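Local coordinates for protein aminoacyl-tRNA synthetase (Cryptosporidium parvum, PDB 5F9Z) that probably attaches proline to its cognate tRNA at the expense of ATP, as a class II prolyl-tRNA synthetase, and here holds the inhibitor halofuginone and an ATP analogue, at residues E41-D44 with Y49-R52; S14-T19 with P347-N352; H73-A78 with L185-I190; W59-S64 with P297-V302. All coordinates share one frame; numbering follows the deposited sequence.

Contact 1. Residues E41-D44 with Y49-R52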
loop_
_atom_site.group_PDB
_atom_site.type_symbol
_atom_site.label_atom_id
_atom_site.label_comp_id
_atom_site.label_asym_id
_atom_site.label_seq_id
_atom_site.Cartn_x
_atom_site.Cartn_y
_atom_site.Cartn_z
ATOM N N GLU A 41 -0.011 -15.865 -8.536
ATOM C CA GLU A 41 -0.449 -17.245 -8.684
ATOM C C GLU A 41 -1.008 -17.717 -7.351
ATOM O O GLU A 41 -0.380 -17.513 -6.306
ATOM C CB GLU A 41 0.698 -18.156 -9.130
ATOM C CG GLU A 41 1.085 -18.019 -10.593
ATOM C CD GLU A 41 0.083 -18.666 -11.532
ATOM O OE1 GLU A 41 0.189 -18.437 -12.755
ATOM O OE2 GLU A 41 -0.804 -19.404 -11.053
ATOM N N TYR A 42 -2.186 -18.333 -7.385
ATOM C CA TYR A 42 -2.768 -18.876 -6.167
ATOM C C TYR A 42 -2.007 -20.122 -5.730
ATOM O O TYR A 42 -1.575 -20.930 -6.556
ATOM C CB TYR A 42 -4.247 -19.200 -6.376
ATOM C CG TYR A 42 -5.127 -17.975 -6.485
ATOM C CD1 TYR A 42 -5.512 -17.271 -5.351
ATOM C CD2 TYR A 42 -5.574 -17.523 -7.719
ATOM C CE1 TYR A 42 -6.317 -16.152 -5.443
ATOM C CE2 TYR A 42 -6.380 -16.404 -7.821
ATOM C CZ TYR A 42 -6.747 -15.722 -6.680
ATOM O OH TYR A 42 -7.549 -14.608 -6.779
ATOM N N TYR A 43 -1.839 -20.266 -4.420
ATOM C CA TYR A 43 -1.056 -21.342 -3.835
ATOM C C TYR A 43 -1.979 -22.353 -3.167
ATOM O O TYR A 43 -3.080 -22.014 -2.725
ATOM C CB TYR A 43 -0.055 -20.783 -2.819
ATOM C CG TYR A 43 1.126 -21.682 -2.530
ATOM C CD1 TYR A 43 2.007 -22.046 -3.539
ATOM C CD2 TYR A 43 1.375 -22.140 -1.244
ATOM C CE1 TYR A 43 3.093 -22.860 -3.277
ATOM C CE2 TYR A 43 2.458 -22.952 -0.973
ATOM C CZ TYR A 43 3.314 -23.308 -1.993
ATOM O OH TYR A 43 4.394 -24.118 -1.725
ATOM N N ASP A 44 -1.519 -23.603 -3.097
ATOM C CA ASP A 44 -2.321 -24.660 -2.490
ATOM C C ASP A 44 -2.403 -24.548 -0.973
ATOM O O ASP A 44 -3.069 -25.376 -0.343
ATOM C CB ASP A 44 -1.768 -26.031 -2.892
ATOM C CG ASP A 44 -0.311 -26.210 -2.516
ATOM O OD1 ASP A 44 0.304 -25.250 -2.006
ATOM O OD2 ASP A 44 0.226 -27.311 -2.751
ATOM N N TYR A 49 0.191 -16.478 -1.558
ATOM C CA TYR A 49 0.097 -16.168 -2.976
ATOM C C TYR A 49 1.491 -15.928 -3.532
ATOM O O TYR A 49 2.315 -15.264 -2.898
ATOM C CB TYR A 49 -0.794 -14.941 -3.218
ATOM C CG TYR A 49 -2.130 -15.021 -2.513
ATOM C CD1 TYR A 49 -3.221 -15.634 -3.115
ATOM C CD2 TYR A 49 -2.296 -14.493 -1.239
ATOM C CE1 TYR A 49 -4.441 -15.714 -2.470
ATOM C CE2 TYR A 49 -3.511 -14.569 -0.587
ATOM C CZ TYR A 49 -4.580 -15.181 -1.206
ATOM O OH TYR A 49 -5.792 -15.257 -0.560
ATOM N N ILE A 50 1.747 -16.473 -4.715
ATOM C CA ILE A 50 3.044 -16.324 -5.363
ATOM C C ILE A 50 3.152 -14.922 -5.944
ATOM O O ILE A 50 2.279 -14.481 -6.700
ATOM C CB ILE A 50 3.233 -17.389 -6.453
ATOM C CG1 ILE A 50 3.233 -18.787 -5.837
ATOM C CG2 ILE A 50 4.518 -17.138 -7.231
ATOM C CD1 ILE A 50 3.436 -19.880 -6.845
ATOM N N LEU A 51 4.227 -14.219 -5.593
ATOM C CA LEU A 51 4.495 -12.884 -6.127
ATOM C C LEU A 51 5.330 -13.046 -7.390
ATOM O O LEU A 51 6.556 -13.152 -7.341
ATOM C CB LEU A 51 5.195 -12.014 -5.093
ATOM C CG LEU A 51 4.430 -11.721 -3.800
ATOM C CD1 LEU A 51 5.262 -10.850 -2.873
ATOM C CD2 LEU A 51 3.097 -11.061 -4.101
ATOM N N ARG A 52 4.655 -13.072 -8.537
ATOM C CA ARG A 52 5.341 -13.156 -9.814
ATOM C C ARG A 52 6.097 -11.855 -10.086
ATOM O O ARG A 52 5.811 -10.823 -9.474
ATOM C CB ARG A 52 4.342 -13.454 -10.928
ATOM C CG ARG A 52 3.623 -14.784 -10.758
ATOM C CD ARG A 52 2.762 -15.123 -11.964
ATOM N NE ARG A 52 3.563 -15.449 -13.140
ATOM C CZ ARG A 52 3.058 -15.888 -14.288
ATOM N NH1 ARG A 52 1.748 -16.055 -14.417
ATOM N NH2 ARG A 52 3.860 -16.159 -15.309
#

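Contact 2. Residues S14-T19 with P347-N352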
loop_
_atom_site.group_PDB
_atom_site.type_symbol
_atom_site.label_atom_id
_atom_site.label_comp_id
_atom_site.label_asym_id
_atom_site.label_seq_id
_atom_site.Cartn_x
_atom_site.Cartn_y
_atom_site.Cartn_z
ATOM N N SER A 14 -12.171 -10.281 -25.196
ATOM C CA SER A 14 -11.839 -11.696 -25.232
ATOM C C SER A 14 -11.749 -12.260 -23.816
ATOM O O SER A 14 -11.873 -11.543 -22.819
ATOM C CB SER A 14 -10.524 -11.917 -25.978
ATOM O OG SER A 14 -10.647 -11.584 -27.347
ATOM N N LEU A 15 -11.535 -13.574 -23.729
ATOM C CA LEU A 15 -11.241 -14.190 -22.442
ATOM C C LEU A 15 -9.844 -13.836 -21.952
ATOM O O LEU A 15 -9.570 -13.965 -20.755
ATOM C CB LEU A 15 -11.397 -15.709 -22.531
ATOM C CG LEU A 15 -12.815 -16.229 -22.770
ATOM C CD1 LEU A 15 -12.817 -17.744 -22.901
ATOM C CD2 LEU A 15 -13.747 -15.783 -21.652
ATOM N N LEU A 16 -8.959 -13.399 -22.852
ATOM C CA LEU A 16 -7.661 -12.880 -22.444
ATOM C C LEU A 16 -7.760 -11.496 -21.822
ATOM O O LEU A 16 -6.778 -11.026 -21.238
ATOM C CB LEU A 16 -6.708 -12.849 -23.640
ATOM C CG LEU A 16 -6.163 -14.212 -24.070
ATOM C CD1 LEU A 16 -5.263 -14.072 -25.283
ATOM C CD2 LEU A 16 -5.417 -14.868 -22.920
ATOM N N GLY A 17 -8.910 -10.835 -21.939
ATOM C CA GLY A 17 -9.182 -9.618 -21.207
ATOM C C GLY A 17 -9.866 -9.912 -19.887
ATOM O O GLY A 17 -9.951 -11.053 -19.432
ATOM N N ILE A 18 -10.367 -8.851 -19.263
ATOM C CA ILE A 18 -11.077 -8.952 -17.995
ATOM C C ILE A 18 -12.568 -9.019 -18.293
ATOM O O ILE A 18 -13.130 -8.102 -18.905
ATOM C CB ILE A 18 -10.742 -7.776 -17.066
ATOM C CG1 ILE A 18 -9.226 -7.642 -16.910
ATOM C CG2 ILE A 18 -11.401 -7.965 -15.710
ATOM C CD1 ILE A 18 -8.547 -8.897 -16.400
ATOM N N THR A 19 -13.206 -10.109 -17.870
ATOM C CA THR A 19 -14.619 -10.328 -18.150
ATOM C C THR A 19 -15.525 -9.862 -17.021
ATOM O O THR A 19 -16.694 -9.548 -17.268
ATOM C CB THR A 19 -14.879 -11.812 -18.420
ATOM O OG1 THR A 19 -14.583 -12.571 -17.241
ATOM C CG2 THR A 19 -14.003 -12.308 -19.564
ATOM N N PRO A 347 -1.111 -7.494 -33.812
ATOM C CA PRO A 347 -0.951 -6.297 -32.970
ATOM C C PRO A 347 -2.072 -6.122 -31.962
ATOM O O PRO A 347 -1.819 -5.696 -30.828
ATOM C CB PRO A 347 -0.916 -5.156 -33.996
ATOM C CG PRO A 347 -0.408 -5.794 -35.243
ATOM C CD PRO A 347 -0.978 -7.185 -35.246
ATOM N N GLY A 348 -3.309 -6.453 -32.339
ATOM C CA GLY A 348 -4.410 -6.364 -31.395
ATOM C C GLY A 348 -4.221 -7.266 -30.190
ATOM O O GLY A 348 -4.607 -6.914 -29.072
ATOM N N TRP A 349 -3.629 -8.444 -30.401
ATOM C CA TRP A 349 -3.317 -9.325 -29.279
ATOM C C TRP A 349 -2.327 -8.667 -28.329
ATOM O O TRP A 349 -2.498 -8.720 -27.106
ATOM C CB TRP A 349 -2.763 -10.655 -29.792
ATOM C CG TRP A 349 -2.528 -11.682 -28.713
ATOM C CD1 TRP A 349 -3.349 -12.720 -28.383
ATOM C CD2 TRP A 349 -1.400 -11.768 -27.830
ATOM N NE1 TRP A 349 -2.804 -13.446 -27.352
ATOM C CE2 TRP A 349 -1.609 -12.882 -26.994
ATOM C CE3 TRP A 349 -0.234 -11.012 -27.666
ATOM C CZ2 TRP A 349 -0.696 -13.258 -26.009
ATOM C CZ3 TRP A 349 0.669 -11.385 -26.687
ATOM C CH2 TRP A 349 0.432 -12.498 -25.872
ATOM N N LYS A 350 -1.278 -8.046 -28.875
ATOM C CA LYS A 350 -0.288 -7.387 -28.030
ATOM C C LYS A 350 -0.884 -6.180 -27.319
ATOM O O LYS A 350 -0.525 -5.891 -26.172
ATOM C CB LYS A 350 0.919 -6.963 -28.862
ATOM C CG LYS A 350 1.564 -8.081 -29.649
ATOM C CD LYS A 350 2.792 -7.567 -30.374
ATOM C CE LYS A 350 3.276 -8.560 -31.405
ATOM N NZ LYS A 350 4.457 -8.050 -32.156
ATOM N N TYR A 351 -1.788 -5.460 -27.988
ATOM C CA TYR A 351 -2.418 -4.299 -27.365
ATOM C C TYR A 351 -3.128 -4.695 -26.078
ATOM O O TYR A 351 -2.870 -4.126 -25.012
ATOM C CB TYR A 351 -3.398 -3.641 -28.338
ATOM C CG TYR A 351 -2.759 -3.053 -29.578
ATOM C CD1 TYR A 351 -1.383 -2.884 -29.665
ATOM C CD2 TYR A 351 -3.536 -2.662 -30.659
ATOM C CE1 TYR A 351 -0.800 -2.349 -30.794
ATOM C CE2 TYR A 351 -2.961 -2.124 -31.793
ATOM C CZ TYR A 351 -1.594 -1.970 -31.855
ATOM O OH TYR A 351 -1.019 -1.434 -32.981
ATOM N N ASN A 352 -4.015 -5.689 -26.158
ATOM C CA ASN A 352 -4.719 -6.149 -24.966
ATOM C C ASN A 352 -3.762 -6.777 -23.962
ATOM O O ASN A 352 -3.939 -6.618 -22.748
ATOM C CB ASN A 352 -5.814 -7.141 -25.357
ATOM C CG ASN A 352 -6.406 -7.854 -24.158
ATOM O OD1 ASN A 352 -7.242 -7.303 -23.444
ATOM N ND2 ASN A 352 -5.972 -9.089 -23.931
#

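Contact 3. Residues H73-A78 with L185-I190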
loop_
_atom_site.group_PDB
_atom_site.type_symbol
_atom_site.label_atom_id
_atom_site.label_comp_id
_atom_site.label_asym_id
_atom_site.label_seq_id
_atom_site.Cartn_x
_atom_site.Cartn_y
_atom_site.Cartn_z
ATOM N N HIS A 73 17.181 9.477 7.575
ATOM C CA HIS A 73 17.048 9.691 9.009
ATOM C C HIS A 73 17.911 8.725 9.812
ATOM O O HIS A 73 17.609 8.449 10.978
ATOM C CB HIS A 73 15.579 9.582 9.416
ATOM C CG HIS A 73 14.661 10.394 8.556
ATOM N ND1 HIS A 73 14.475 11.748 8.739
ATOM C CD2 HIS A 73 13.896 10.049 7.494
ATOM C CE1 HIS A 73 13.628 12.199 7.832
ATOM N NE2 HIS A 73 13.259 11.188 7.065
ATOM N N ASP A 74 18.975 8.199 9.199
ATOM C CA ASP A 74 19.973 7.367 9.874
ATOM C C ASP A 74 19.380 6.061 10.395
ATOM O O ASP A 74 19.861 5.501 11.383
ATOM C CB ASP A 74 20.658 8.135 11.008
ATOM C CG ASP A 74 21.261 9.444 10.540
ATOM O OD1 ASP A 74 21.809 9.478 9.417
ATOM O OD2 ASP A 74 21.181 10.438 11.290
ATOM N N VAL A 75 18.338 5.560 9.739
ATOM C CA VAL A 75 17.786 4.254 10.080
ATOM C C VAL A 75 18.642 3.186 9.410
ATOM O O VAL A 75 18.818 3.192 8.187
ATOM C CB VAL A 75 16.317 4.138 9.649
ATOM C CG1 VAL A 75 15.745 2.799 10.084
ATOM C CG2 VAL A 75 15.506 5.281 10.230
ATOM N N GLN A 76 19.181 2.272 10.210
ATOM C CA GLN A 76 20.063 1.225 9.716
ATOM C C GLN A 76 19.297 -0.080 9.554
ATOM O O GLN A 76 18.423 -0.405 10.363
ATOM C CB GLN A 76 21.249 1.019 10.659
ATOM C CG GLN A 76 22.248 2.161 10.651
ATOM C CD GLN A 76 23.439 1.898 11.549
ATOM O OE1 GLN A 76 23.304 1.308 12.622
ATOM N NE2 GLN A 76 24.617 2.330 11.112
ATOM N N ASN A 77 19.631 -0.823 8.505
ATOM C CA ASN A 77 18.995 -2.103 8.236
ATOM C C ASN A 77 19.748 -3.231 8.927
ATOM O O ASN A 77 20.982 -3.245 8.962
ATOM C CB ASN A 77 18.919 -2.369 6.731
ATOM C CG ASN A 77 17.842 -1.552 6.050
ATOM O OD1 ASN A 77 16.935 -1.033 6.702
ATOM N ND2 ASN A 77 17.929 -1.440 4.730
ATOM N N ALA A 78 18.989 -4.172 9.483
ATOM C CA ALA A 78 19.533 -5.371 10.101
ATOM C C ALA A 78 18.626 -6.537 9.736
ATOM O O ALA A 78 17.653 -6.381 8.992
ATOM C CB ALA A 78 19.656 -5.206 11.620
ATOM N N LEU A 185 8.336 11.004 19.154
ATOM C CA LEU A 185 7.124 11.411 18.448
ATOM C C LEU A 185 7.458 12.061 17.111
ATOM O O LEU A 185 6.752 11.850 16.117
ATOM C CB LEU A 185 6.301 12.360 19.319
ATOM C CG LEU A 185 5.012 12.904 18.699
ATOM C CD1 LEU A 185 4.101 11.768 18.256
ATOM C CD2 LEU A 185 4.293 13.824 19.675
ATOM N N GLU A 186 8.529 12.857 17.068
ATOM C CA GLU A 186 8.985 13.406 15.796
ATOM C C GLU A 186 9.361 12.300 14.820
ATOM O O GLU A 186 9.142 12.437 13.611
ATOM C CB GLU A 186 10.169 14.346 16.024
ATOM C CG GLU A 186 9.810 15.613 16.784
ATOM C CD GLU A 186 11.032 16.357 17.292
ATOM O OE1 GLU A 186 12.153 15.823 17.162
ATOM O OE2 GLU A 186 10.868 17.475 17.826
ATOM N N MET A 187 9.916 11.195 15.324
ATOM C CA MET A 187 10.204 10.052 14.464
ATOM C C MET A 187 8.919 9.399 13.970
ATOM O O MET A 187 8.856 8.923 12.829
ATOM C CB MET A 187 11.068 9.039 15.217
ATOM C CG MET A 187 11.521 7.857 14.379
ATOM S SD MET A 187 12.696 8.332 13.101
ATOM C CE MET A 187 12.911 6.775 12.252
ATOM N N VAL A 188 7.882 9.368 14.812
ATOM C CA VAL A 188 6.601 8.795 14.405
ATOM C C VAL A 188 5.999 9.603 13.262
ATOM O O VAL A 188 5.551 9.046 12.253
ATOM C CB VAL A 188 5.640 8.718 15.605
ATOM C CG1 VAL A 188 4.272 8.222 15.161
ATOM C CG2 VAL A 188 6.210 7.821 16.688
ATOM N N ASP A 189 5.982 10.931 13.406
ATOM C CA ASP A 189 5.419 11.784 12.364
ATOM C C ASP A 189 6.257 11.752 11.092
ATOM O O ASP A 189 5.709 11.840 9.988
ATOM C CB ASP A 189 5.291 13.220 12.875
ATOM C CG ASP A 189 4.327 13.343 14.032
ATOM O OD1 ASP A 189 3.354 12.565 14.075
ATOM O OD2 ASP A 189 4.544 14.216 14.897
ATOM N N ILE A 190 7.580 11.634 11.226
ATOM C CA ILE A 190 8.448 11.583 10.051
ATOM C C ILE A 190 8.142 10.343 9.220
ATOM O O ILE A 190 8.016 10.413 7.992
ATOM C CB ILE A 190 9.927 11.630 10.478
ATOM C CG1 ILE A 190 10.349 13.068 10.787
ATOM C CG2 ILE A 190 10.818 11.020 9.405
ATOM C CD1 ILE A 190 11.739 13.185 11.374
#

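Contact 4. Residues W59-S64 with P297-V302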
loop_
_atom_site.group_PDB
_atom_site.type_symbol
_atom_site.label_atom_id
_atom_site.label_comp_id
_atom_site.label_asym_id
_atom_site.label_seq_id
_atom_site.Cartn_x
_atom_site.Cartn_y
_atom_site.Cartn_z
ATOM N N TRP A 59 6.940 -4.201 -5.482
ATOM C CA TRP A 59 7.416 -4.228 -4.104
ATOM C C TRP A 59 8.890 -3.856 -4.023
ATOM O O TRP A 59 9.309 -3.158 -3.090
ATOM C CB TRP A 59 7.177 -5.602 -3.482
ATOM C CG TRP A 59 7.663 -5.683 -2.070
ATOM C CD1 TRP A 59 8.723 -6.408 -1.607
ATOM C CD2 TRP A 59 7.125 -4.989 -0.939
ATOM N NE1 TRP A 59 8.869 -6.218 -0.253
ATOM C CE2 TRP A 59 7.900 -5.351 0.181
ATOM C CE3 TRP A 59 6.058 -4.103 -0.763
ATOM C CZ2 TRP A 59 7.642 -4.858 1.458
ATOM C CZ3 TRP A 59 5.804 -3.613 0.505
ATOM C CH2 TRP A 59 6.592 -3.992 1.599
ATOM N N GLU A 60 9.692 -4.313 -4.988
ATOM C CA GLU A 60 11.096 -3.917 -5.030
ATOM C C GLU A 60 11.237 -2.414 -5.220
ATOM O O GLU A 60 12.160 -1.796 -4.677
ATOM C CB GLU A 60 11.824 -4.668 -6.144
ATOM C CG GLU A 60 12.045 -6.138 -5.857
ATOM C CD GLU A 60 12.832 -6.834 -6.949
ATOM O OE1 GLU A 60 12.540 -6.596 -8.141
ATOM O OE2 GLU A 60 13.751 -7.610 -6.615
ATOM N N THR A 61 10.331 -1.808 -5.991
ATOM C CA THR A 61 10.344 -0.358 -6.150
ATOM C C THR A 61 9.917 0.332 -4.860
ATOM O O THR A 61 10.546 1.305 -4.427
ATOM C CB THR A 61 9.436 0.053 -7.309
ATOM O OG1 THR A 61 9.827 -0.651 -8.494
ATOM C CG2 THR A 61 9.533 1.550 -7.560
ATOM N N ILE A 62 8.846 -0.161 -4.234
ATOM C CA ILE A 62 8.436 0.358 -2.932
ATOM C C ILE A 62 9.562 0.200 -1.921
ATOM O O ILE A 62 9.852 1.115 -1.140
ATOM C CB ILE A 62 7.149 -0.343 -2.456
ATOM C CG1 ILE A 62 5.963 0.040 -3.343
ATOM C CG2 ILE A 62 6.861 -0.005 -0.999
ATOM C CD1 ILE A 62 4.691 -0.712 -3.013
ATOM N N GLN A 63 10.222 -0.961 -1.928
ATOM C CA GLN A 63 11.328 -1.187 -1.004
ATOM C C GLN A 63 12.499 -0.260 -1.303
ATOM O O GLN A 63 13.089 0.315 -0.384
ATOM C CB GLN A 63 11.770 -2.649 -1.063
ATOM C CG GLN A 63 12.970 -2.969 -0.191
ATOM C CD GLN A 63 13.271 -4.454 -0.133
ATOM O OE1 GLN A 63 12.496 -5.275 -0.627
ATOM N NE2 GLN A 63 14.401 -4.806 0.471
ATOM N N SER A 64 12.842 -0.095 -2.583
ATOM C CA SER A 64 13.974 0.754 -2.943
ATOM C C SER A 64 13.728 2.208 -2.562
ATOM O O SER A 64 14.617 2.876 -2.022
ATOM C CB SER A 64 14.260 0.637 -4.440
ATOM O OG SER A 64 15.178 1.630 -4.860
ATOM N N PRO A 297 3.216 5.231 -13.410
ATOM C CA PRO A 297 4.510 5.108 -14.103
ATOM C C PRO A 297 5.696 4.910 -13.171
ATOM O O PRO A 297 6.713 4.354 -13.604
ATOM C CB PRO A 297 4.619 6.432 -14.871
ATOM C CG PRO A 297 3.207 6.846 -15.092
ATOM C CD PRO A 297 2.447 6.399 -13.873
ATOM N N LYS A 298 5.598 5.336 -11.910
ATOM C CA LYS A 298 6.711 5.186 -10.981
ATOM C C LYS A 298 6.899 3.752 -10.502
ATOM O O LYS A 298 7.968 3.431 -9.971
ATOM C CB LYS A 298 6.528 6.114 -9.779
ATOM C CG LYS A 298 6.721 7.584 -10.105
ATOM C CD LYS A 298 6.760 8.425 -8.841
ATOM C CE LYS A 298 7.121 9.869 -9.145
ATOM N NZ LYS A 298 7.182 10.694 -7.906
ATOM N N VAL A 299 5.899 2.883 -10.673
ATOM C CA VAL A 299 5.996 1.493 -10.247
ATOM C C VAL A 299 5.694 0.513 -11.368
ATOM O O VAL A 299 5.831 -0.695 -11.169
ATOM C CB VAL A 299 5.080 1.207 -9.039
ATOM C CG1 VAL A 299 5.495 2.042 -7.847
ATOM C CG2 VAL A 299 3.627 1.469 -9.402
ATOM N N ALA A 300 5.287 0.988 -12.539
ATOM C CA ALA A 300 4.997 0.097 -13.655
ATOM C C ALA A 300 6.267 -0.626 -14.094
ATOM O O ALA A 300 7.271 0.037 -14.397
ATOM C CB ALA A 300 4.398 0.874 -14.826
ATOM N N PRO A 301 6.276 -1.965 -14.134
ATOM C CA PRO A 301 7.496 -2.670 -14.569
ATOM C C PRO A 301 7.956 -2.267 -15.958
ATOM O O PRO A 301 9.163 -2.139 -16.200
ATOM C CB PRO A 301 7.082 -4.149 -14.509
ATOM C CG PRO A 301 5.957 -4.184 -13.523
ATOM C CD PRO A 301 5.218 -2.893 -13.702
ATOM N N VAL A 302 7.021 -2.056 -16.878
ATOM C CA VAL A 302 7.318 -1.546 -18.210
ATOM C C VAL A 302 6.463 -0.307 -18.426
ATOM O O VAL A 302 5.229 -0.394 -18.436
ATOM C CB VAL A 302 7.056 -2.591 -19.305
ATOM C CG1 VAL A 302 7.245 -1.972 -20.679
ATOM C CG2 VAL A 302 7.980 -3.788 -19.127
#

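Contact 1. Residues E41-D44 with Y49-R52
E41 and I50 form the hydrogen-bonded pair of a two-stranded antiparallel beta hairpin. E41 N gives to I50 O at 3.2 Å and I50 N returns to E41 O at 2.9 Å, both bonds nearly straight. E41 has the largest buried area here and uses its whole length: CB lies against the beta-branched I50, E41 CG rests 3.6 Å from R52 CD, and a bend at chi2 (-75°) leads the carboxylate to the arginine, where E41 OE1 comes 3.3 Å from R52 NH1. That oxygen sits well out of the guanidinium plane, so the salt bridge rests on charge alone, with no N-H aimed at it. A long, flexible pair suits this partly exposed side of the hairpin, where methylenes pack and the charges stay near solvent. The opposite face carries the non-hydrogen-bonded pair Y42 and Y49, whose rings cross obliquely with planes at 71°; Y42 CD1 lies in the plane of the Y49 ring at its edge, 3.4 Å from Y49 CE1. Beyond the pair, the Y42 ring rests on I34 and V35 of helix 26-36, with OH bonded to S31 OG, while Y49 leans on P160, P162 and T166, and R52 is the N-cap of helix 53-71.

Contact 2. Residues S14-T19 with P347-N352
With chi1 at 169°, N352 carries its amide away from its own backbone N and out to the turn at L16 and G17; W349, one helical turn earlier, has a similar chi1 (-175°) and presents its indole to the L16 side chain. Three residues apart, the two lie on neighbouring positions of one side of helix 347-356 and reach one short piece of chain. N352 ND2 donates to L16 O over 3.4 Å, a weak bond by length although almost straight at 170°. The other end of that amide, N352 OD1, lies 3.8 Å from G17 CA and accepts a hydrogen bond from N12 ND2, so asparagine serves well here: it can give to one part of the N-terminal segment and take from another. The receiving structure is a type I beta turn from S14 to G17, closed by G17 N to S14 O at 3.2 Å, and it packs on a helix within the anticodon-binding region of the synthetase. At G17 the amide oxygen meets bare main chain, with no side chain between. L16 adds the apolar part: its CD1 methyl is 3.3 Å from W349 NE1 and 3.9 Å from W349 CD1, meeting the five-membered ring obliquely. The indole thereby covers part of an otherwise exposed leucine. W349 is itself stacked with Y345 and H353, while the far side of the turn is tied to helix 26-36 through K36 NZ, which bonds to the carbonyl oxygens of L15 and G17.

Contact 3. Residues H73-A78 with L185-I190
The main chains stay well apart, H73 and M187 being the nearest pair at 8.8 Å between CA atoms, and side chains bridge the interval. Segment 73-78 starts where helix 53-71 ends in a Schellman motif: D74, with positive phi (64°), is its C-prime residue, and the bonds V75 N to I70 O and D74 N to K71 O turn the chain toward strand 76-77. That strand runs parallel to strand 144-153, in the region of the class II catalytic core, and helix 181-202 packs alongside this exit. Two side-chain pairs make the contact. V75, buried, sends CG2 to the CE methyl of M187 at 3.6 Å. M187 leaves helix 181-202 to one side of the direct line to V75 and, with CG anti to its backbone N and a bend at chi2 (68°), brings CE round to the valine; a long unbranched thioether can fill such a place among V75, T271 and W273. H73 and I190 form the second pair, nearer the surface. Here a flat imidazole offers a face to a branched aliphatic chain in a CH-pi contact. The methyl I190 CG2 stands 3.5 Å from the centroid of the H73 ring, 17° off the normal, slightly toward the side of the ring where CE1 and NE2 lie, and I190 CD1 is 4.1 Å from H73 ND1.

Contact 4. Residues W59-S64 with P297-V302
T61 of helix 53-71 and V299 of the irregular segment 297-302 bring their main chains to 6.3 Å between CA atoms, close enough for a short side chain to fill the interval. On one side is regular helix, with Q63 N bonded to W59 O and S64 N to E60 O; on the other the chain winds through P297 and P301 without a repeating pattern. The threonine does nearly all the touching. Its methyl, set anti to the backbone N, is directed at the loop and makes van der Waals contacts there, T61 CG2 to K298 O at 3.4 Å and T61 CG2 to V299 CG1 at 4.1 Å. The hydroxyl takes the other branch, beside the backbone N (chi1 -55°), where it bonds to F57 O one turn back in the helix. Threonine thus suits this place by division of labour: its polar atom is satisfied within its own helix while its methyl faces the neighbour. Segment 297-302 belongs to the irregular chain between helix 278-287 and strand 304-308, a strand of the anticodon-binding region, and this chain passes beside helix 53-71. V299, compact and buried, meets T61 obliquely and also packs on I58 of that helix, on L202, the last residue of helix 181-202, and on L203 just beyond it. K298 contributes its carbonyl, while its extended side chain leads away from helix 53-71, and its NZ makes a weak hydrogen bond to D201 O. P301 rests on W54 and F57, farther back along helix 53-71.

From the N terminus, segment 14-19 opens the widest loop, closed by contact 2 at 347-352; the other three contacts all nest inside it. Contact 1 closes first, a hairpin with four residues between its segments, and strand 49-51 leads directly into helix 53-71. That helix supplies the first segment of contact 4, whose loop runs to 297-302 and encloses contact 3, formed just past the helix end. Contact 3 packs the exit of helix 53-71 on helix 181-202, and contact 4 sets helix 53-71 against the chain leading to strand 304-308. Contact 2 attaches the N-terminal segment to the anticodon-binding region, its centre about 45 Å from that of contact 3.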